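Local atomic coordinates of echicetin A-chain (Echis carinatus, PDB entry 1OZ7), a protein that forms, with a beta subunit, a snake-venom C-type-lectin-like protein that binds platelet GPIb-alpha, blocking aggregation by itself but promoting aggregation when IgM-kappa is bound as well. Residues A[1-4]-A[5-8]; A[26-29]-A[30-34]; A[85-88]-A[89-92]. All coordinates share one frame; numbering follows the deposited sequence.

Interaction 1: residues A[1-4]-A[5-8]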
loop_
_atom_site.group_PDB
_atom_site.type_symbol
_atom_site.label_atom_id
_atom_site.label_comp_id
_atom_site.label_asym_id
_atom_site.label_seq_id
_atom_site.Cartn_x
_atom_site.Cartn_y
_atom_site.Cartn_z
ATOM N N MET A 1 -17.846 -10.584 -30.012
ATOM C CA MET A 1 -19.174 -10.025 -30.400
ATOM C C MET A 1 -19.714 -9.188 -29.241
ATOM O O MET A 1 -20.571 -9.630 -28.476
ATOM C CB MET A 1 -20.147 -11.163 -30.725
ATOM C CG MET A 1 -21.369 -10.754 -31.550
ATOM S SD MET A 1 -22.449 -9.540 -30.761
ATOM C CE MET A 1 -21.948 -8.035 -31.605
ATOM N N CYS A 2 -19.199 -7.971 -29.117
ATOM C CA CYS A 2 -19.621 -7.081 -28.052
ATOM C C CYS A 2 -20.570 -6.013 -28.576
ATOM O O CYS A 2 -20.534 -5.664 -29.753
ATOM C CB CYS A 2 -18.393 -6.435 -27.409
ATOM S SG CYS A 2 -17.282 -7.629 -26.598
ATOM N N PRO A 3 -21.438 -5.484 -27.703
ATOM C CA PRO A 3 -22.404 -4.449 -28.078
ATOM C C PRO A 3 -21.738 -3.260 -28.755
ATOM O O PRO A 3 -20.514 -3.137 -28.753
ATOM C CB PRO A 3 -23.030 -4.063 -26.740
ATOM C CG PRO A 3 -22.977 -5.332 -25.970
ATOM C CD PRO A 3 -21.580 -5.830 -26.279
ATOM N N PRO A 4 -22.541 -2.369 -29.354
ATOM C CA PRO A 4 -21.972 -1.197 -30.023
ATOM C C PRO A 4 -21.298 -0.266 -29.021
ATOM O O PRO A 4 -21.840 -0.007 -27.946
ATOM C CB PRO A 4 -23.189 -0.554 -30.687
ATOM C CG PRO A 4 -24.081 -1.737 -30.959
ATOM C CD PRO A 4 -23.977 -2.493 -29.657
ATOM N N GLY A 5 -20.114 0.218 -29.374
ATOM C CA GLY A 5 -19.396 1.122 -28.493
ATOM C C GLY A 5 -18.482 0.406 -27.519
ATOM O O GLY A 5 -17.595 1.021 -26.930
ATOM N N TRP A 6 -18.705 -0.892 -27.341
ATOM C CA TRP A 6 -17.887 -1.688 -26.435
ATOM C C TRP A 6 -16.743 -2.321 -27.195
ATOM O O TRP A 6 -16.838 -2.533 -28.398
ATOM C CB TRP A 6 -18.717 -2.791 -25.782
ATOM C CG TRP A 6 -19.740 -2.293 -24.811
ATOM C CD1 TRP A 6 -20.848 -1.547 -25.093
ATOM C CD2 TRP A 6 -19.769 -2.541 -23.402
ATOM N NE1 TRP A 6 -21.570 -1.322 -23.946
ATOM C CE2 TRP A 6 -20.928 -1.922 -22.894
ATOM C CE3 TRP A 6 -18.927 -3.226 -22.521
ATOM C CZ2 TRP A 6 -21.266 -1.969 -21.539
ATOM C CZ3 TRP A 6 -19.262 -3.271 -21.169
ATOM C CH2 TRP A 6 -20.421 -2.646 -20.696
ATOM N N SER A 7 -15.659 -2.621 -26.489
ATOM C CA SER A 7 -14.495 -3.240 -27.112
ATOM C C SER A 7 -14.259 -4.646 -26.583
ATOM O O SER A 7 -14.702 -4.994 -25.488
ATOM C CB SER A 7 -13.253 -2.382 -26.880
ATOM O OG SER A 7 -13.380 -1.150 -27.554
ATOM N N SER A 8 -13.546 -5.447 -27.362
ATOM C CA SER A 8 -13.266 -6.825 -26.980
ATOM C C SER A 8 -11.788 -7.169 -26.771
ATOM O O SER A 8 -10.898 -6.668 -27.466
ATOM C CB SER A 8 -13.860 -7.773 -28.023
ATOM O OG SER A 8 -13.576 -9.123 -27.692
#

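Interaction 2: residues A[26-29]-A[30-34]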
loop_
_atom_site.group_PDB
_atom_site.type_symbol
_atom_site.label_atom_id
_atom_site.label_comp_id
_atom_site.label_asym_id
_atom_site.label_seq_id
_atom_site.Cartn_x
_atom_site.Cartn_y
_atom_site.Cartn_z
ATOM N N ALA A 26 -20.482 2.980 -9.403
ATOM C CA ALA A 26 -19.956 2.602 -10.703
ATOM C C ALA A 26 -20.041 1.084 -10.830
ATOM O O ALA A 26 -20.432 0.555 -11.875
ATOM C CB ALA A 26 -18.508 3.072 -10.842
ATOM N N GLU A 27 -19.677 0.393 -9.753
ATOM C CA GLU A 27 -19.713 -1.063 -9.720
ATOM C C GLU A 27 -21.142 -1.492 -9.994
ATOM O O GLU A 27 -21.398 -2.338 -10.855
ATOM C CB GLU A 27 -19.246 -1.566 -8.347
ATOM C CG GLU A 27 -19.466 -3.060 -8.061
ATOM C CD GLU A 27 -18.750 -3.999 -9.033
ATOM O OE1 GLU A 27 -17.578 -3.734 -9.390
ATOM O OE2 GLU A 27 -19.358 -5.019 -9.425
ATOM N N LYS A 28 -22.077 -0.879 -9.275
ATOM C CA LYS A 28 -23.492 -1.194 -9.435
ATOM C C LYS A 28 -23.920 -0.945 -10.876
ATOM O O LYS A 28 -24.607 -1.759 -11.492
ATOM C CB LYS A 28 -24.331 -0.343 -8.474
ATOM C CG LYS A 28 -25.818 -0.652 -8.510
ATOM C CD LYS A 28 -26.082 -2.124 -8.221
ATOM C CE LYS A 28 -27.558 -2.463 -8.362
ATOM N NZ LYS A 28 -27.810 -3.936 -8.313
ATOM N N PHE A 29 -23.498 0.191 -11.411
ATOM C CA PHE A 29 -23.819 0.565 -12.775
ATOM C C PHE A 29 -23.383 -0.513 -13.773
ATOM O O PHE A 29 -24.147 -0.890 -14.659
ATOM C CB PHE A 29 -23.150 1.905 -13.079
ATOM C CG PHE A 29 -23.269 2.347 -14.509
ATOM C CD1 PHE A 29 -22.448 1.805 -15.492
ATOM C CD2 PHE A 29 -24.187 3.324 -14.872
ATOM C CE1 PHE A 29 -22.540 2.228 -16.803
ATOM C CE2 PHE A 29 -24.282 3.750 -16.194
ATOM C CZ PHE A 29 -23.453 3.197 -17.155
ATOM N N CYS A 30 -22.162 -1.017 -13.617
ATOM C CA CYS A 30 -21.625 -2.035 -14.516
ATOM C C CYS A 30 -22.372 -3.354 -14.453
ATOM O O CYS A 30 -22.399 -4.105 -15.426
ATOM C CB CYS A 30 -20.157 -2.320 -14.207
ATOM S SG CYS A 30 -18.965 -0.993 -14.556
ATOM N N ASN A 31 -22.961 -3.652 -13.302
ATOM C CA ASN A 31 -23.679 -4.906 -13.153
ATOM C C ASN A 31 -25.071 -4.821 -13.764
ATOM O O ASN A 31 -25.792 -5.817 -13.818
ATOM C CB ASN A 31 -23.793 -5.283 -11.680
ATOM C CG ASN A 31 -24.742 -4.388 -10.930
ATOM O OD1 ASN A 31 -25.882 -4.181 -11.343
ATOM N ND2 ASN A 31 -24.281 -3.856 -9.808
ATOM N N LYS A 32 -25.445 -3.631 -14.224
ATOM C CA LYS A 32 -26.762 -3.434 -14.829
ATOM C C LYS A 32 -26.712 -3.463 -16.352
ATOM O O LYS A 32 -27.738 -3.646 -17.002
ATOM C CB LYS A 32 -27.362 -2.098 -14.382
ATOM C CG LYS A 32 -27.592 -1.960 -12.886
ATOM C CD LYS A 32 -28.069 -0.558 -12.544
ATOM C CE LYS A 32 -28.183 -0.356 -11.037
ATOM N NZ LYS A 32 -28.542 1.053 -10.685
ATOM N N GLN A 33 -25.521 -3.289 -16.919
ATOM C CA GLN A 33 -25.352 -3.271 -18.371
ATOM C C GLN A 33 -25.416 -4.646 -19.025
ATOM O O GLN A 33 -25.730 -4.762 -20.208
ATOM C CB GLN A 33 -24.020 -2.611 -18.731
ATOM C CG GLN A 33 -23.713 -1.368 -17.914
ATOM C CD GLN A 33 -24.882 -0.421 -17.862
ATOM O OE1 GLN A 33 -25.362 0.046 -18.892
ATOM N NE2 GLN A 33 -25.360 -0.140 -16.658
ATOM N N GLY A 34 -25.108 -5.684 -18.256
ATOM C CA GLY A 34 -25.132 -7.037 -18.781
ATOM C C GLY A 34 -24.925 -8.015 -17.644
ATOM O O GLY A 34 -24.217 -7.704 -16.679
#

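Interaction 3: residues A[85-88]-A[89-92]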
loop_
_atom_site.group_PDB
_atom_site.type_symbol
_atom_site.label_atom_id
_atom_site.label_comp_id
_atom_site.label_asym_id
_atom_site.label_seq_id
_atom_site.Cartn_x
_atom_site.Cartn_y
_atom_site.Cartn_z
ATOM N N GLY A 85 7.561 -8.881 15.866
ATOM C CA GLY A 85 6.244 -8.874 16.491
ATOM C C GLY A 85 5.042 -8.455 15.655
ATOM O O GLY A 85 5.141 -8.241 14.450
ATOM N N SER A 86 3.892 -8.330 16.314
ATOM C CA SER A 86 2.652 -7.955 15.650
ATOM C C SER A 86 2.386 -6.453 15.613
ATOM O O SER A 86 2.718 -5.708 16.547
ATOM C CB SER A 86 1.471 -8.673 16.303
ATOM O OG SER A 86 1.510 -10.066 16.028
ATOM N N PHE A 87 1.763 -6.024 14.520
ATOM C CA PHE A 87 1.458 -4.620 14.299
ATOM C C PHE A 87 0.136 -4.160 14.900
ATOM O O PHE A 87 -0.872 -4.085 14.199
ATOM C CB PHE A 87 1.471 -4.338 12.796
ATOM C CG PHE A 87 1.202 -2.905 12.446
ATOM C CD1 PHE A 87 1.882 -1.878 13.091
ATOM C CD2 PHE A 87 0.281 -2.582 11.458
ATOM C CE1 PHE A 87 1.646 -0.551 12.754
ATOM C CE2 PHE A 87 0.039 -1.260 11.113
ATOM C CZ PHE A 87 0.721 -0.242 11.761
ATOM N N PHE A 88 0.151 -3.846 16.195
ATOM C CA PHE A 88 -1.043 -3.376 16.895
ATOM C C PHE A 88 -0.935 -1.896 17.167
ATOM O O PHE A 88 -1.661 -1.093 16.582
ATOM C CB PHE A 88 -1.223 -4.107 18.218
ATOM C CG PHE A 88 -1.322 -5.582 18.067
ATOM C CD1 PHE A 88 -2.153 -6.133 17.092
ATOM C CD2 PHE A 88 -0.588 -6.427 18.887
ATOM C CE1 PHE A 88 -2.252 -7.508 16.935
ATOM C CE2 PHE A 88 -0.680 -7.802 18.740
ATOM C CZ PHE A 88 -1.515 -8.345 17.759
ATOM N N ARG A 89 -0.046 -1.530 18.080
ATOM C CA ARG A 89 0.136 -0.124 18.365
ATOM C C ARG A 89 0.615 0.481 17.053
ATOM O O ARG A 89 1.654 0.088 16.515
ATOM C CB ARG A 89 1.185 0.078 19.453
ATOM C CG ARG A 89 0.972 1.342 20.265
ATOM C CD ARG A 89 1.493 2.600 19.587
ATOM N NE ARG A 89 1.248 3.774 20.425
ATOM C CZ ARG A 89 1.891 4.932 20.305
ATOM N NH1 ARG A 89 2.829 5.080 19.381
ATOM N NH2 ARG A 89 1.599 5.946 21.107
ATOM N N SER A 90 -0.168 1.413 16.526
ATOM C CA SER A 90 0.168 2.070 15.274
ATOM C C SER A 90 -0.064 3.560 15.459
ATOM O O SER A 90 -0.917 3.959 16.249
ATOM C CB SER A 90 -0.714 1.535 14.150
ATOM O OG SER A 90 -0.356 2.124 12.912
ATOM N N TYR A 91 0.685 4.388 14.740
ATOM C CA TYR A 91 0.512 5.821 14.894
ATOM C C TYR A 91 0.754 6.636 13.630
ATOM O O TYR A 91 1.807 7.258 13.462
ATOM C CB TYR A 91 1.404 6.329 16.023
ATOM C CG TYR A 91 1.197 7.793 16.331
ATOM C CD1 TYR A 91 -0.083 8.339 16.355
ATOM C CD2 TYR A 91 2.274 8.629 16.604
ATOM C CE1 TYR A 91 -0.289 9.686 16.640
ATOM C CE2 TYR A 91 2.080 9.972 16.892
ATOM C CZ TYR A 91 0.796 10.499 16.907
ATOM O OH TYR A 91 0.597 11.838 17.178
ATOM N N GLU A 92 -0.245 6.644 12.756
ATOM C CA GLU A 92 -0.174 7.378 11.503
ATOM C C GLU A 92 -1.339 8.342 11.408
ATOM O O GLU A 92 -2.312 8.221 12.148
ATOM C CB GLU A 92 -0.245 6.415 10.326
ATOM C CG GLU A 92 0.728 5.278 10.414
ATOM C CD GLU A 92 0.334 4.139 9.520
ATOM O OE1 GLU A 92 0.343 4.323 8.283
ATOM O OE2 GLU A 92 0.002 3.063 10.056
#

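Interaction 1: residues A[1-4]-A[5-8]
Pro3 lies over one face of the Trp6 indole: its CG sits above the ring, and its CB comes within 3.7 Å of Trp6 CD1. The first torsion of Trp6 makes this possible. With chi1 at -69°, CG stands opposite the carbonyl carbon and beside the backbone N, which folds the indole back over the start of the chain. Pro4 meets the same ring differently, through its carbonyl: Pro4 O lies in the ring plane, at the edge, 3.4 Å from Trp6 CD1. The backbone beneath is a type II turn from Pro3 to Trp6, with Pro4 and Gly5 at its corners. Gly5 has the positive phi of 90° that suits glycine in the second corner. Closing the turn, Trp6 N donates to Pro3 O at 3.2 Å, coming in from above the carbonyl plane. This turn leads into the N-terminal beta hairpin of a long-form C-type lectin fold, in which strand 7-9 pairs with strand 12-21 and the Cys2-Cys13 disulfide ties the leading residues to the second strand. Before the turn, Cys2 CB packs on Trp6 CB at 4.0 Å. Cys2 SG meets strand 7-9 at Ser8, 3.7 Å from Ser8 CB. The indole also touches Cys13 and Met15, and its ring meets Tyr127 edge to face.

Interaction 2: residues A[26-29]-A[30-34]
Gln33 folds back along helix 23-33 to lay its amide on the ring of Phe29. Starting at the backbone, Gln33 CB leaves the chain toward residues 26-29. CG then passes 3.3 Å from Phe29 O, and the bend at chi2 (-48°) sends the amide back over the aromatic ring. Gln33 CD lies 3.7 Å from Phe29 CE1, while Gln33 OE1 passes just beyond the CE1-CZ edge, 4.1 Å from Phe29 CZ. The tip, NE2, sits 3.6 Å above the ring plane and over its centre, with ring and amide only 8° from parallel: a face-to-face amide-aromatic stack. Phe29 O accepts Lys32 N in an i to i+3 backbone hydrogen bond of 3.1 Å, the donor well above the carbonyl plane. Gln33 NE2 points at the same oxygen along a nearly straight path (168°), but it is a doubtful second donor because its modelled length is very short. One turn earlier the spacing is still alpha-helical, with Cys30 N bonded to Ala26 O at 2.9 Å.

On the solvent side, Lys28 and Lys32 cross at about a right angle. Their aliphatic parts touch, Lys28 CE to Lys32 CE at 3.5 Å, while Lys28 NZ and Lys32 NZ stay 5.6 Å apart. Phe29 meets Phe17 and Phe123 edge to face. Glu27 is held through both carboxylate oxygens: OE2 bonds His38 ND1, and OE1 takes Leu39 N and a polar side chain of the partner subunit. With Cys30 bonded to Cys125 of strand 121-127, this is the first helix of the C-type lectin fold, packed and disulfide-linked to the sheet that joins the chain's two ends.

Interaction 3: residues A[85-88]-A[89-92]
Phe87 and Ser90 are brought together by similar first torsions: Phe87 CG is trans to its own backbone N (chi1 -179°), which carries the ring to Ser90 CB, and Ser90 OG is likewise trans (chi1 -177°), which sets the hydroxyl beside the ring. The chain bends at an inverse gamma turn centred on Phe87, closed by a weak bond from Phe88 N to Ser86 O at 3.2 Å; Phe87 also makes backbone hydrogen bonds with Ser80. This is part of the long loop between strands 64-71 and 100-104, which in snaclecs leaves its own domain and is exchanged with the partner subunit.

Ser90 CB rests 3.4 Å from Phe87 CE1 and comes nearer still to CZ. The hydroxyl oxygen is modelled too tightly against CZ for its exact place to be relied on, so the CB contact is the firmer evidence of packing. Arg89 contributes through its backbone, Arg89 O lying 3.8 Å from Phe87 CE1. Phe88 takes the other course: its CB bond points away from residues 89-92, and the side chain touches Ser79, while Phe88 O approaches Ser90 N at 2.9 Å at an angle too poor for a hydrogen bond.

Much of what holds this extended segment comes from the other subunit. An aromatic ring there meets Phe87 with the planes at about 75°, and Tyr91 makes backbone hydrogen bonds to that chain. Glu92 OE1 forms a long, weak ion pair with a basic side chain of that neighbouring subunit. Glu92 OE2 lies at the edge of the Phe87 ring, in its plane, 3.8 Å from Phe87 CZ.

Overall arrangement
Interactions 1 and 2 belong to one end of the molecule. Their centres are 15 Å apart, and they meet where Trp6 CZ2 comes within 4.0 Å of Gln33 CB, so the N-terminal turn borders the end of helix 23-33. Strand 121-127 serves both, its Cys125 touching Trp6 and bonding to Cys30. Interaction 3 is on the opposite side of the chain's centre, its own centre about 38 Å from that of interaction 2 and about 48 Å from that of interaction 1. There the exchanged loop packs on the beta subunit, to which the same loop is very probably also tied by the interchain disulfide of Cys78.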